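Local coordinates for protein N-terminal cyanobactin protease (Planktothrix agardhii NIES-596, PDB 4H6W) that probably cuts peptide chains as a subtilisin-like serine endopeptidase, forming the protease domain of a longer enzyme that matures the cyanobactin prenylagaramide, at residues 100-104 with 105-109; 112-116 with 117-121; 165-168 with 169-172; 281-284 with 285-288. All coordinates share one frame; numbering follows the deposited sequence.

In the fold
The four contacts are local and follow one another along the chain. Interactions 1 and 2 cap the two ends of helix 104-116, with centres about 16 Å apart. The chain then enters strand 121-124 of the parallel seven-stranded sheet. Interaction 3 is the turn between strand 165-167 and sheet strand 175-180. It touches interaction 1, where Leu-107 packs on Pro-168. Both lie near predicted charge relay residues: side chain to side chain, Leu-102 is about 8 Å from Asp-29 and His-166 about 9 Å from Ser-224. Interaction 4 opens helix 282-289 across the chain's centre from interaction 1, their centres about 33 Å apart. Together they mark helix ends and a turn of a subtilisin-like domain.

Interaction 1: residues 100-104 with 105-109; sequences LKLSQ and LDLSR
Ser-103 and Asp-106 meet where the chain enters helix 104-116. The hydroxyl oxygen OG of Ser-103 accepts from the backbone N of Asp-106 at 3.2 Å, in an almost straight bond (173° at the hydrogen). OG lies beside its own carbonyl carbon (chi1 155°), and this turns it toward the first turn of the helix. The carboxylate of Asp-106 comes back over the serine, with OD2 3.4 Å from Ser-103 CB. This is an N-cap: a helix begins with N-H groups that no earlier turn can satisfy, and Ser-103 serves one of them. An alanine here would probably leave Asp-106 N without its mate and fray the first turn. Other donors find backbone acceptors. Leu-107 N reaches Ser-103 O at 3.1 Å, and Ser-108 N reaches Gln-104 O at 2.9 Å. Leu-105 O takes two donors, Ser-108 OG at 2.7 Å and Arg-109 N. Arg-109 NH1 forms a salt bridge with Asp-106 OD1 at 3.2 Å, and Leu-105 CG lies over one face of its guanidinium, toward the rim. On the buried side Leu-102 CD2 meets Leu-107 CD2 at 3.7 Å, and Leu-107 also packs on Leu-139 of helix 137-148.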
ATOM      1  N   LEU A 100     -10.147  -2.476  15.043  1.00 90.94           N
ATOM      2  CA  LEU A 100      -9.432  -1.746  14.010  1.00 83.19           C
ATOM      3  C   LEU A 100     -10.275  -0.626  13.427  1.00 80.82           C
ATOM      4  O   LEU A 100     -10.094  -0.255  12.268  1.00 76.07           O
ATOM      5  CB  LEU A 100      -8.962  -2.694  12.901  1.00 86.13           C
ATOM      6  CG  LEU A 100      -7.568  -3.331  12.957  1.00 83.77           C
ATOM      7  CD1 LEU A 100      -7.437  -4.363  14.068  1.00 84.34           C
ATOM      8  CD2 LEU A 100      -7.269  -3.971  11.614  1.00 80.55           C
ATOM      9  N   LYS A 101     -11.195  -0.078  14.221  1.00 79.51           N
ATOM     10  CA  LYS A 101     -12.027   1.007  13.704  1.00 72.39           C
ATOM     11  C   LYS A 101     -11.350   2.372  13.735  1.00 65.89           C
ATOM     12  O   LYS A 101     -10.595   2.721  14.643  1.00 58.56           O
ATOM     13  CB  LYS A 101     -13.463   1.018  14.252  1.00 75.41           C
ATOM     14  CG  LYS A 101     -13.630   0.998  15.756  1.00 84.58           C
ATOM     15  CD  LYS A 101     -15.113   0.854  16.067  1.00 94.42           C
ATOM     16  CE  LYS A 101     -15.459   1.231  17.499  1.00100.36           C
ATOM     17  NZ  LYS A 101     -16.840   1.792  17.588  1.00 95.55           N
ATOM     18  N   LEU A 102     -11.641   3.127  12.695  1.00 63.89           N
ATOM     19  CA  LEU A 102     -10.875   4.287  12.333  1.00 62.39           C
ATOM     20  C   LEU A 102     -11.775   5.512  12.361  1.00 58.85           C
ATOM     21  O   LEU A 102     -12.828   5.538  11.718  1.00 60.60           O
ATOM     22  CB  LEU A 102     -10.353   4.049  10.915  1.00 63.04           C
ATOM     23  CG  LEU A 102      -9.615   5.124  10.142  1.00 65.55           C
ATOM     24  CD1 LEU A 102      -8.131   4.999  10.428  1.00 67.20           C
ATOM     25  CD2 LEU A 102      -9.889   4.936   8.661  1.00 64.66           C
ATOM     26  N   SER A 103     -11.379   6.516  13.128  1.00 54.02           N
ATOM     27  CA  SER A 103     -12.002   7.825  13.021  1.00 50.71           C
ATOM     28  C   SER A 103     -11.455   8.513  11.773  1.00 51.54           C
ATOM     29  O   SER A 103     -10.243   8.494  11.512  1.00 48.06           O
ATOM     30  CB  SER A 103     -11.702   8.665  14.255  1.00 50.31           C
ATOM     31  OG  SER A 103     -11.785  10.046  13.955  1.00 51.88           O
ATOM     32  N   GLN A 104     -12.349   9.116  10.997  1.00 50.12           N
ATOM     33  CA  GLN A 104     -11.911   9.866   9.834  1.00 47.45           C
ATOM     34  C   GLN A 104     -11.094  11.080  10.255  1.00 47.27           C
ATOM     35  O   GLN A 104     -10.086  11.415   9.606  1.00 45.85           O
ATOM     36  CB  GLN A 104     -13.090  10.228   8.921  1.00 44.57           C
ATOM     37  CG  GLN A 104     -13.332   9.152   7.869  1.00 42.51           C
ATOM     38  CD  GLN A 104     -14.674   9.274   7.179  1.00 40.75           C
ATOM     39  OE1 GLN A 104     -15.604   8.526   7.490  1.00 42.15           O
ATOM     40  NE2 GLN A 104     -14.788  10.214   6.245  1.00 37.32           N
ATOM     41  N   LEU A 105     -11.494  11.707  11.363  1.00 48.33           N
ATOM     42  CA  LEU A 105     -10.758  12.864  11.897  1.00 48.15           C
ATOM     43  C   LEU A 105      -9.311  12.505  12.232  1.00 44.39           C
ATOM     44  O   LEU A 105      -8.387  13.179  11.779  1.00 46.50           O
ATOM     45  CB  LEU A 105     -11.476  13.495  13.102  1.00 51.09           C
ATOM     46  CG  LEU A 105     -10.752  14.703  13.729  1.00 54.48           C
ATOM     47  CD1 LEU A 105     -10.747  15.926  12.817  1.00 52.78           C
ATOM     48  CD2 LEU A 105     -11.338  15.049  15.093  1.00 56.97           C
ATOM     49  N   ASP A 106      -9.123  11.437  12.998  1.00 42.58           N
ATOM     50  CA  ASP A 106      -7.779  10.942  13.335  1.00 45.28           C
ATOM     51  C   ASP A 106      -6.931  10.575  12.125  1.00 42.97           C
ATOM     52  O   ASP A 106      -5.718  10.818  12.122  1.00 40.66           O
ATOM     53  CB  ASP A 106      -7.860   9.731  14.263  1.00 52.44           C
ATOM     54  CG  ASP A 106      -8.543  10.053  15.574  1.00 62.10           C
ATOM     55  OD1 ASP A 106      -8.628  11.255  15.917  1.00 67.26           O
ATOM     56  OD2 ASP A 106      -9.000   9.111  16.260  1.00 66.60           O
ATOM     57  N   LEU A 107      -7.564   9.976  11.113  1.00 38.96           N
ATOM     58  CA  LEU A 107      -6.858   9.588   9.908  1.00 36.05           C
ATOM     59  C   LEU A 107      -6.364  10.816   9.155  1.00 37.44           C
ATOM     60  O   LEU A 107      -5.224  10.859   8.686  1.00 39.72           O
ATOM     61  CB  LEU A 107      -7.747   8.746   8.998  1.00 34.32           C
ATOM     62  CG  LEU A 107      -7.091   8.364   7.668  1.00 32.18           C
ATOM     63  CD1 LEU A 107      -5.809   7.553   7.898  1.00 29.43           C
ATOM     64  CD2 LEU A 107      -8.083   7.633   6.787  1.00 30.74           C
ATOM     65  N   SER A 108      -7.226  11.813   9.032  1.00 37.39           N
ATOM     66  CA  SER A 108      -6.847  13.040   8.373  1.00 36.03           C
ATOM     67  C   SER A 108      -5.701  13.721   9.133  1.00 35.67           C
ATOM     68  O   SER A 108      -4.839  14.356   8.521  1.00 35.96           O
ATOM     69  CB  SER A 108      -8.060  13.964   8.237  1.00 37.10           C
ATOM     70  OG  SER A 108      -8.399  14.538   9.480  1.00 38.16           O
ATOM     71  N   ARG A 109      -5.677  13.584  10.457  1.00 35.23           N
ATOM     72  CA  ARG A 109      -4.583  14.162  11.234  1.00 37.60           C
ATOM     73  C   ARG A 109      -3.289  13.407  10.963  1.00 37.05           C
ATOM     74  O   ARG A 109      -2.230  14.015  10.808  1.00 38.56           O
ATOM     75  CB  ARG A 109      -4.878  14.140  12.736  1.00 44.09           C
ATOM     76  CG  ARG A 109      -5.884  15.172  13.221  1.00 51.17           C
ATOM     77  CD  ARG A 109      -5.534  15.598  14.635  1.00 60.32           C
ATOM     78  NE  ARG A 109      -6.659  16.220  15.327  1.00 68.59           N
ATOM     79  CZ  ARG A 109      -7.564  15.558  16.049  1.00 74.09           C
ATOM     80  NH1 ARG A 109      -7.493  14.235  16.179  1.00 73.64           N
ATOM     81  NH2 ARG A 109      -8.548  16.225  16.643  1.00 78.74           N
TER

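Interaction 2: residues 112-116 with 117-121; sequences EQAVN and NGANI
Gln-113 O is approached by both the backbone and the side chain of one residue, Asn-117. The side-chain bond is the better one. Asn-117 ND2 lies 2.7 Å from Gln-113 O, with 165° at the hydrogen. The oxygen lies close to the plane of the Asn-117 amide, so the N-H points at it well. The backbone N of Asn-117 makes only weak bonds, to Gln-113 O and to Ala-114 O. With CG beside its own backbone N (chi1 -72°), the Asn-117 amide folds back against the helix. It runs alongside Gln-113 in the same direction, and ND2 is 3.6 Å from Gln-113 CG. An alanine in its place would probably leave Gln-113 O with just the weak backbone bond at this end of the helix.

Helix 104-116 ends here in a Schellman motif. Gly-118 is the C-prime residue and has positive phi (79°), a conformation that favours glycine. Ala-119 N bonds Ala-114 O at 3.1 Å, and Gly-118 N bonds Val-115 O at 3.0 Å. Ala-119 CB also rests 4.2 Å from Ala-114 CB, and both methyl groups face Ala-26 of strand 24-28. A water donates to Val-115 O and to Ala-119 O, each at 2.8 Å, and bridges the turn. The last carbonyls of a helix have no following turn to donate to them. Here those of Gln-113, Ala-114 and Val-115 are supplied by an amide side chain, two backbone N-H groups and a water.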
ATOM      1  N   GLU A 112      -2.006  14.316   7.523  1.00 37.49           N
ATOM      2  CA  GLU A 112      -1.409  15.644   7.634  1.00 39.48           C
ATOM      3  C   GLU A 112      -0.005  15.568   8.235  1.00 36.98           C
ATOM      4  O   GLU A 112       0.927  16.222   7.762  1.00 36.22           O
ATOM      5  CB  GLU A 112      -2.299  16.589   8.441  1.00 42.54           C
ATOM      6  CG  GLU A 112      -1.759  18.021   8.525  1.00 48.87           C
ATOM      7  CD  GLU A 112      -2.630  18.941   9.373  1.00 51.75           C
ATOM      8  OE1 GLU A 112      -2.762  18.687  10.594  1.00 52.22           O
ATOM      9  OE2 GLU A 112      -3.178  19.923   8.819  1.00 52.05           O
ATOM     10  N   GLN A 113       0.142  14.750   9.265  1.00 36.51           N
ATOM     11  CA  GLN A 113       1.426  14.613   9.932  1.00 38.48           C
ATOM     12  C   GLN A 113       2.444  13.893   9.041  1.00 38.46           C
ATOM     13  O   GLN A 113       3.613  14.312   8.960  1.00 38.06           O
ATOM     14  CB  GLN A 113       1.270  13.909  11.273  1.00 38.71           C
ATOM     15  CG  GLN A 113       2.468  14.114  12.175  1.00 42.81           C
ATOM     16  CD  GLN A 113       2.308  13.452  13.529  1.00 45.42           C
ATOM     17  OE1 GLN A 113       1.434  12.595  13.714  1.00 45.35           O
ATOM     18  NE2 GLN A 113       3.157  13.850  14.493  1.00 44.03           N
ATOM     19  N   ALA A 114       1.988  12.837   8.359  1.00 36.51           N
ATOM     20  CA  ALA A 114       2.829  12.104   7.411  1.00 34.57           C
ATOM     21  C   ALA A 114       3.368  13.044   6.340  1.00 34.17           C
ATOM     22  O   ALA A 114       4.554  13.002   6.011  1.00 34.53           O
ATOM     23  CB  ALA A 114       2.059  10.957   6.778  1.00 33.23           C
ATOM     24  N   VAL A 115       2.506  13.911   5.817  1.00 33.85           N
ATOM     25  CA  VAL A 115       2.930  14.864   4.790  1.00 34.43           C
ATOM     26  C   VAL A 115       3.981  15.857   5.309  1.00 34.80           C
ATOM     27  O   VAL A 115       5.024  16.041   4.686  1.00 34.53           O
ATOM     28  CB  VAL A 115       1.730  15.603   4.171  1.00 34.14           C
ATOM     29  CG1 VAL A 115       2.212  16.698   3.224  1.00 34.74           C
ATOM     30  CG2 VAL A 115       0.844  14.616   3.426  1.00 33.25           C
ATOM     31  N   ASN A 116       3.724  16.462   6.464  1.00 35.06           N
ATOM     32  CA  ASN A 116       4.653  17.454   7.010  1.00 37.38           C
ATOM     33  C   ASN A 116       6.002  16.865   7.440  1.00 38.21           C
ATOM     34  O   ASN A 116       6.965  17.597   7.637  1.00 38.46           O
ATOM     35  CB  ASN A 116       3.996  18.256   8.140  1.00 36.87           C
ATOM     36  CG  ASN A 116       2.727  18.983   7.689  1.00 38.36           C
ATOM     37  OD1 ASN A 116       2.545  19.309   6.510  1.00 37.98           O
ATOM     38  ND2 ASN A 116       1.839  19.230   8.632  1.00 39.51           N
ATOM     39  N   ASN A 117       6.069  15.543   7.582  1.00 38.41           N
ATOM     40  CA  ASN A 117       7.318  14.880   7.940  1.00 38.20           C
ATOM     41  C   ASN A 117       8.037  14.256   6.731  1.00 39.11           C
ATOM     42  O   ASN A 117       8.985  13.472   6.881  1.00 38.15           O
ATOM     43  CB  ASN A 117       7.084  13.877   9.077  1.00 38.58           C
ATOM     44  CG  ASN A 117       6.834  14.572  10.418  1.00 40.73           C
ATOM     45  OD1 ASN A 117       7.753  14.706  11.238  1.00 38.59           O
ATOM     46  ND2 ASN A 117       5.596  15.047  10.634  1.00 36.33           N
ATOM     47  N   GLY A 118       7.566  14.619   5.537  1.00 38.22           N
ATOM     48  CA  GLY A 118       8.206  14.257   4.278  1.00 36.03           C
ATOM     49  C   GLY A 118       7.972  12.853   3.752  1.00 36.10           C
ATOM     50  O   GLY A 118       8.859  12.282   3.109  1.00 36.86           O
ATOM     51  N   ALA A 119       6.801  12.280   4.023  1.00 33.63           N
ATOM     52  CA  ALA A 119       6.445  11.005   3.411  1.00 33.10           C
ATOM     53  C   ALA A 119       6.159  11.228   1.923  1.00 34.09           C
ATOM     54  O   ALA A 119       5.552  12.235   1.546  1.00 35.16           O
ATOM     55  CB  ALA A 119       5.257  10.363   4.114  1.00 30.04           C
ATOM     56  N   ASN A 120       6.622  10.311   1.078  1.00 32.66           N
ATOM     57  CA  ASN A 120       6.321  10.368  -0.355  1.00 32.43           C
ATOM     58  C   ASN A 120       5.128   9.496  -0.716  1.00 32.17           C
ATOM     59  O   ASN A 120       4.359   9.804  -1.643  1.00 31.88           O
ATOM     60  CB  ASN A 120       7.536   9.914  -1.154  1.00 32.21           C
ATOM     61  CG  ASN A 120       8.731  10.788  -0.910  1.00 33.46           C
ATOM     62  OD1 ASN A 120       8.735  11.954  -1.302  1.00 34.83           O
ATOM     63  ND2 ASN A 120       9.749  10.245  -0.245  1.00 32.83           N
ATOM     64  N   ILE A 121       5.016   8.392   0.020  1.00 29.40           N
ATOM     65  CA  ILE A 121       3.931   7.446  -0.117  1.00 29.87           C
ATOM     66  C   ILE A 121       3.270   7.257   1.240  1.00 28.52           C
ATOM     67  O   ILE A 121       3.957   7.128   2.252  1.00 28.42           O
ATOM     68  CB  ILE A 121       4.454   6.094  -0.621  1.00 30.08           C
ATOM     69  CG1 ILE A 121       4.934   6.245  -2.059  1.00 31.00           C
ATOM     70  CG2 ILE A 121       3.379   5.023  -0.536  1.00 28.64           C
ATOM     71  CD1 ILE A 121       5.798   5.103  -2.513  1.00 30.67           C
TER
HETATM   72  O   HOH W   1       5.663  15.014   2.144  1.00 26.91           O

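Interaction 3: residues 165-168 with 169-172; sequences LHVP and ASLP
His-166 O receives two hydrogen bonds from Ser-170. The backbone N of Ser-170 lies 2.9 Å from His-166 O, nearly in line with the carbonyl bond, but the bond is bent at the hydrogen (132°). Ser-170 OG lies at the same 2.9 Å from His-166 O but above the carbonyl plane. The hydroxyl sits between its own backbone N and carbonyl carbon (chi1 62°), which aims it back at the strand. A third bond, Leu-171 N to Pro-168 O at 3.0 Å, closes a type I beta turn from Pro-168 to Leu-171. The peptide before Pro-168 is cis, probably the counterpart of the cis proline of subtilisins, and bends the chain sharply out of strand 165-167.

Apolar contacts back these bonds. Val-167 CG1 lies 4.0 Å from Leu-171 CD2, and Leu-171 CD1 lies 4.1 Å from Pro-168 CB. Leu-165 CB rests 4.0 Å from Ser-170 CB. Leu-139 of helix 137-148 touches both Val-167 and Leu-171, while Pro-168 packs on Leu-153 and Ala-155 of strand 152-156.

The serine is thus a buried polar side chain whose hydroxyl is satisfied by a backbone carbonyl. Its two donors together tie the end of the strand to the turn.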
ATOM      1  N   LEU A 165     -17.915   0.618  -0.887  1.00 43.04           N
ATOM      2  CA  LEU A 165     -16.824   1.590  -0.881  1.00 41.00           C
ATOM      3  C   LEU A 165     -16.286   1.924   0.504  1.00 38.60           C
ATOM      4  O   LEU A 165     -17.054   2.138   1.442  1.00 38.51           O
ATOM      5  CB  LEU A 165     -17.237   2.861  -1.637  1.00 42.75           C
ATOM      6  CG  LEU A 165     -17.590   2.667  -3.122  1.00 43.24           C
ATOM      7  CD1 LEU A 165     -17.972   3.994  -3.767  1.00 42.09           C
ATOM      8  CD2 LEU A 165     -16.439   2.003  -3.880  1.00 40.73           C
ATOM      9  N   HIS A 166     -14.956   1.945   0.624  1.00 36.73           N
ATOM     10  CA  HIS A 166     -14.280   2.441   1.826  1.00 33.72           C
ATOM     11  C   HIS A 166     -13.647   3.782   1.546  1.00 34.45           C
ATOM     12  O   HIS A 166     -13.264   4.070   0.402  1.00 35.94           O
ATOM     13  CB  HIS A 166     -13.153   1.510   2.256  1.00 33.45           C
ATOM     14  CG  HIS A 166     -13.592   0.353   3.096  1.00 32.16           C
ATOM     15  ND1 HIS A 166     -14.757  -0.346   2.860  1.00 33.02           N
ATOM     16  CD2 HIS A 166     -12.988  -0.259   4.139  1.00 31.49           C
ATOM     17  CE1 HIS A 166     -14.863  -1.326   3.739  1.00 32.02           C
ATOM     18  NE2 HIS A 166     -13.796  -1.303   4.519  1.00 31.63           N
ATOM     19  N   VAL A 167     -13.530   4.596   2.593  1.00 31.97           N
ATOM     20  CA  VAL A 167     -12.677   5.769   2.540  1.00 29.98           C
ATOM     21  C   VAL A 167     -11.442   5.442   3.345  1.00 29.25           C
ATOM     22  O   VAL A 167     -11.553   4.751   4.362  1.00 28.54           O
ATOM     23  CB  VAL A 167     -13.363   7.061   3.041  1.00 29.88           C
ATOM     24  CG1 VAL A 167     -14.425   7.496   2.040  1.00 29.39           C
ATOM     25  CG2 VAL A 167     -13.957   6.880   4.435  1.00 29.98           C
ATOM     26  N   PRO A 168     -10.262   5.933   2.904  1.00 29.17           N
ATOM     27  CA  PRO A 168     -10.078   6.869   1.787  1.00 28.77           C
ATOM     28  C   PRO A 168      -9.894   6.226   0.408  1.00 30.18           C
ATOM     29  O   PRO A 168      -9.701   6.946  -0.581  1.00 30.93           O
ATOM     30  CB  PRO A 168      -8.798   7.594   2.172  1.00 28.42           C
ATOM     31  CG  PRO A 168      -7.996   6.539   2.870  1.00 27.93           C
ATOM     32  CD  PRO A 168      -8.984   5.653   3.591  1.00 27.64           C
ATOM     33  N   ALA A 169      -9.956   4.902   0.318  1.00 30.67           N
ATOM     34  CA  ALA A 169      -9.645   4.244  -0.958  1.00 31.31           C
ATOM     35  C   ALA A 169     -10.508   4.739  -2.128  1.00 30.71           C
ATOM     36  O   ALA A 169     -10.062   4.710  -3.265  1.00 31.10           O
ATOM     37  CB  ALA A 169      -9.711   2.725  -0.835  1.00 30.05           C
ATOM     38  N   SER A 170     -11.725   5.201  -1.846  1.00 31.87           N
ATOM     39  CA  SER A 170     -12.678   5.570  -2.909  1.00 33.41           C
ATOM     40  C   SER A 170     -12.591   7.034  -3.322  1.00 34.59           C
ATOM     41  O   SER A 170     -13.253   7.461  -4.272  1.00 36.77           O
ATOM     42  CB  SER A 170     -14.118   5.231  -2.509  1.00 33.66           C
ATOM     43  OG  SER A 170     -14.523   5.957  -1.358  1.00 37.04           O
ATOM     44  N   LEU A 171     -11.762   7.792  -2.612  1.00 34.48           N
ATOM     45  CA  LEU A 171     -11.591   9.219  -2.837  1.00 32.83           C
ATOM     46  C   LEU A 171     -10.685   9.524  -4.034  1.00 33.80           C
ATOM     47  O   LEU A 171      -9.686   8.834  -4.261  1.00 33.35           O
ATOM     48  CB  LEU A 171     -11.021   9.861  -1.570  1.00 32.86           C
ATOM     49  CG  LEU A 171     -11.914   9.759  -0.328  1.00 31.72           C
ATOM     50  CD1 LEU A 171     -11.335  10.574   0.802  1.00 31.37           C
ATOM     51  CD2 LEU A 171     -13.310  10.258  -0.652  1.00 33.43           C
ATOM     52  N   PRO A 172     -11.021  10.577  -4.799  1.00 33.83           N
ATOM     53  CA  PRO A 172     -10.233  10.964  -5.975  1.00 31.47           C
ATOM     54  C   PRO A 172      -8.752  11.188  -5.662  1.00 30.25           C
ATOM     55  O   PRO A 172      -8.402  11.732  -4.602  1.00 28.74           O
ATOM     56  CB  PRO A 172     -10.888  12.278  -6.421  1.00 32.25           C
ATOM     57  CG  PRO A 172     -12.286  12.214  -5.881  1.00 32.99           C
ATOM     58  CD  PRO A 172     -12.171  11.482  -4.578  1.00 33.07           C
TER

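Interaction 4: residues 281-284 with 285-288; sequences NILD and AIEH
Ile-282 and Ile-286 form the tight side of helix 282-289. Ile-286 CD1 lies 3.9 Å from Ile-282 CG2, and the two side chains run at a slant to each other. The branch of Ile-286 that carries CD1 lies beside its own backbone N (chi1 -61°), which brings it back along the helix over Ile-282. Ile-286 CG1 is also close to the backbone, 3.3 Å from Ile-282 O. Ala-285 is buried as well, with CB 3.3 Å from Ile-282 O. Leu-283 adds a wider contact, its CD2 4.3 Å from Ile-286 CD1.

The helix has its own bonding. Asn-281 is the N-cap, and its OD1 accepts from Asp-284 N at 3.2 Å, the donor standing above the plane of the amide carbonyl. Regular backbone bonds follow: Asn-281 O takes Ala-285 N, Ile-282 O takes Ile-286 N, Leu-283 O takes Glu-287 N, and Asp-284 O takes His-288 N at 2.8 Å.

The polar side is looser. Asp-284 and Glu-287 are probably both charged and would repel mildly, with OD1 of the first 4.8 Å from OE1 of the second. OE1 of Glu-287 is hydrogen-bonded to Thr-293 OG1. His-288 CB lies 3.5 Å from Asp-284 O, and its side chain touches Ser-260 and Ala-259.

The apolar face fits between neighbouring helices. Ile-282 and Ile-286 touch Leu-13 of helix 10-16. On helix 223-243, Ile-282 packs on Val-233, and Ile-286 on Leu-237 and Leu-240. Ala-285 lies on Leu-257 of helix 250-259.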
ATOM      1  N   ASN A 281       1.396  -5.160 -12.315  1.00 34.16           N
ATOM      2  CA  ASN A 281       2.316  -5.622 -13.347  1.00 33.64           C
ATOM      3  C   ASN A 281       3.556  -4.761 -13.319  1.00 32.39           C
ATOM      4  O   ASN A 281       3.614  -3.710 -13.965  1.00 32.49           O
ATOM      5  CB  ASN A 281       1.646  -5.570 -14.729  1.00 34.97           C
ATOM      6  CG  ASN A 281       2.496  -6.188 -15.837  1.00 36.48           C
ATOM      7  OD1 ASN A 281       3.735  -6.139 -15.829  1.00 37.67           O
ATOM      8  ND2 ASN A 281       1.824  -6.769 -16.810  1.00 37.30           N
ATOM      9  N   ILE A 282       4.549  -5.228 -12.572  1.00 33.41           N
ATOM     10  CA  ILE A 282       5.751  -4.450 -12.267  1.00 34.49           C
ATOM     11  C   ILE A 282       6.558  -4.072 -13.518  1.00 35.66           C
ATOM     12  O   ILE A 282       6.956  -2.902 -13.684  1.00 35.47           O
ATOM     13  CB  ILE A 282       6.649  -5.194 -11.249  1.00 35.27           C
ATOM     14  CG1 ILE A 282       5.888  -5.442  -9.931  1.00 34.64           C
ATOM     15  CG2 ILE A 282       7.956  -4.441 -11.013  1.00 33.70           C
ATOM     16  CD1 ILE A 282       6.722  -6.135  -8.863  1.00 34.52           C
ATOM     17  N   LEU A 283       6.789  -5.052 -14.393  1.00 36.50           N
ATOM     18  CA  LEU A 283       7.642  -4.849 -15.579  1.00 37.08           C
ATOM     19  C   LEU A 283       7.076  -3.774 -16.492  1.00 35.19           C
ATOM     20  O   LEU A 283       7.794  -2.872 -16.930  1.00 34.48           O
ATOM     21  CB  LEU A 283       7.851  -6.158 -16.341  1.00 37.95           C
ATOM     22  CG  LEU A 283       8.748  -7.133 -15.586  1.00 42.55           C
ATOM     23  CD1 LEU A 283       8.974  -8.414 -16.382  1.00 43.62           C
ATOM     24  CD2 LEU A 283      10.072  -6.453 -15.239  1.00 42.23           C
ATOM     25  N   ASP A 284       5.775  -3.869 -16.737  1.00 33.66           N
ATOM     26  CA  ASP A 284       5.059  -2.880 -17.517  1.00 33.65           C
ATOM     27  C   ASP A 284       4.958  -1.519 -16.808  1.00 32.64           C
ATOM     28  O   ASP A 284       5.055  -0.481 -17.469  1.00 31.40           O
ATOM     29  CB  ASP A 284       3.697  -3.431 -17.914  1.00 37.33           C
ATOM     30  CG  ASP A 284       3.802  -4.624 -18.868  1.00 40.23           C
ATOM     31  OD1 ASP A 284       4.912  -4.910 -19.376  1.00 44.76           O
ATOM     32  OD2 ASP A 284       2.771  -5.283 -19.123  1.00 42.36           O
ATOM     33  N   ALA A 285       4.818  -1.523 -15.477  1.00 30.46           N
ATOM     34  CA  ALA A 285       4.889  -0.279 -14.689  1.00 30.64           C
ATOM     35  C   ALA A 285       6.202   0.480 -14.897  1.00 30.40           C
ATOM     36  O   ALA A 285       6.214   1.699 -15.126  1.00 30.10           O
ATOM     37  CB  ALA A 285       4.663  -0.568 -13.216  1.00 31.02           C
ATOM     38  N   ILE A 286       7.316  -0.245 -14.834  1.00 32.16           N
ATOM     39  CA  ILE A 286       8.632   0.327 -15.149  1.00 30.35           C
ATOM     40  C   ILE A 286       8.626   0.932 -16.559  1.00 30.64           C
ATOM     41  O   ILE A 286       9.027   2.087 -16.755  1.00 30.52           O
ATOM     42  CB  ILE A 286       9.734  -0.749 -15.019  1.00 30.66           C
ATOM     43  CG1 ILE A 286       9.766  -1.272 -13.578  1.00 29.90           C
ATOM     44  CG2 ILE A 286      11.094  -0.201 -15.467  1.00 28.69           C
ATOM     45  CD1 ILE A 286      10.466  -2.604 -13.381  1.00 31.53           C
ATOM     46  N   GLU A 287       8.145   0.149 -17.528  1.00 31.74           N
ATOM     47  CA  GLU A 287       8.108   0.572 -18.922  1.00 33.31           C
ATOM     48  C   GLU A 287       7.309   1.859 -19.090  1.00 33.48           C
ATOM     49  O   GLU A 287       7.792   2.794 -19.713  1.00 34.71           O
ATOM     50  CB  GLU A 287       7.552  -0.535 -19.816  1.00 35.80           C
ATOM     51  CG  GLU A 287       7.611  -0.209 -21.305  1.00 40.45           C
ATOM     52  CD  GLU A 287       7.340  -1.412 -22.204  1.00 45.26           C
ATOM     53  OE1 GLU A 287       8.061  -2.441 -22.090  1.00 47.89           O
ATOM     54  OE2 GLU A 287       6.418  -1.324 -23.048  1.00 45.57           O
ATOM     55  N   HIS A 288       6.104   1.908 -18.517  1.00 31.63           N
ATOM     56  CA  HIS A 288       5.274   3.101 -18.572  1.00 31.21           C
ATOM     57  C   HIS A 288       5.863   4.333 -17.880  1.00 33.21           C
ATOM     58  O   HIS A 288       5.634   5.457 -18.314  1.00 31.20           O
ATOM     59  CB  HIS A 288       3.898   2.801 -18.005  1.00 32.29           C
ATOM     60  CG  HIS A 288       2.982   2.150 -18.987  1.00 33.29           C
ATOM     61  ND1 HIS A 288       2.098   1.160 -18.635  1.00 34.24           N
ATOM     62  CD2 HIS A 288       2.826   2.340 -20.318  1.00 34.06           C
ATOM     63  CE1 HIS A 288       1.432   0.768 -19.705  1.00 36.78           C
ATOM     64  NE2 HIS A 288       1.857   1.468 -20.741  1.00 36.06           N
TER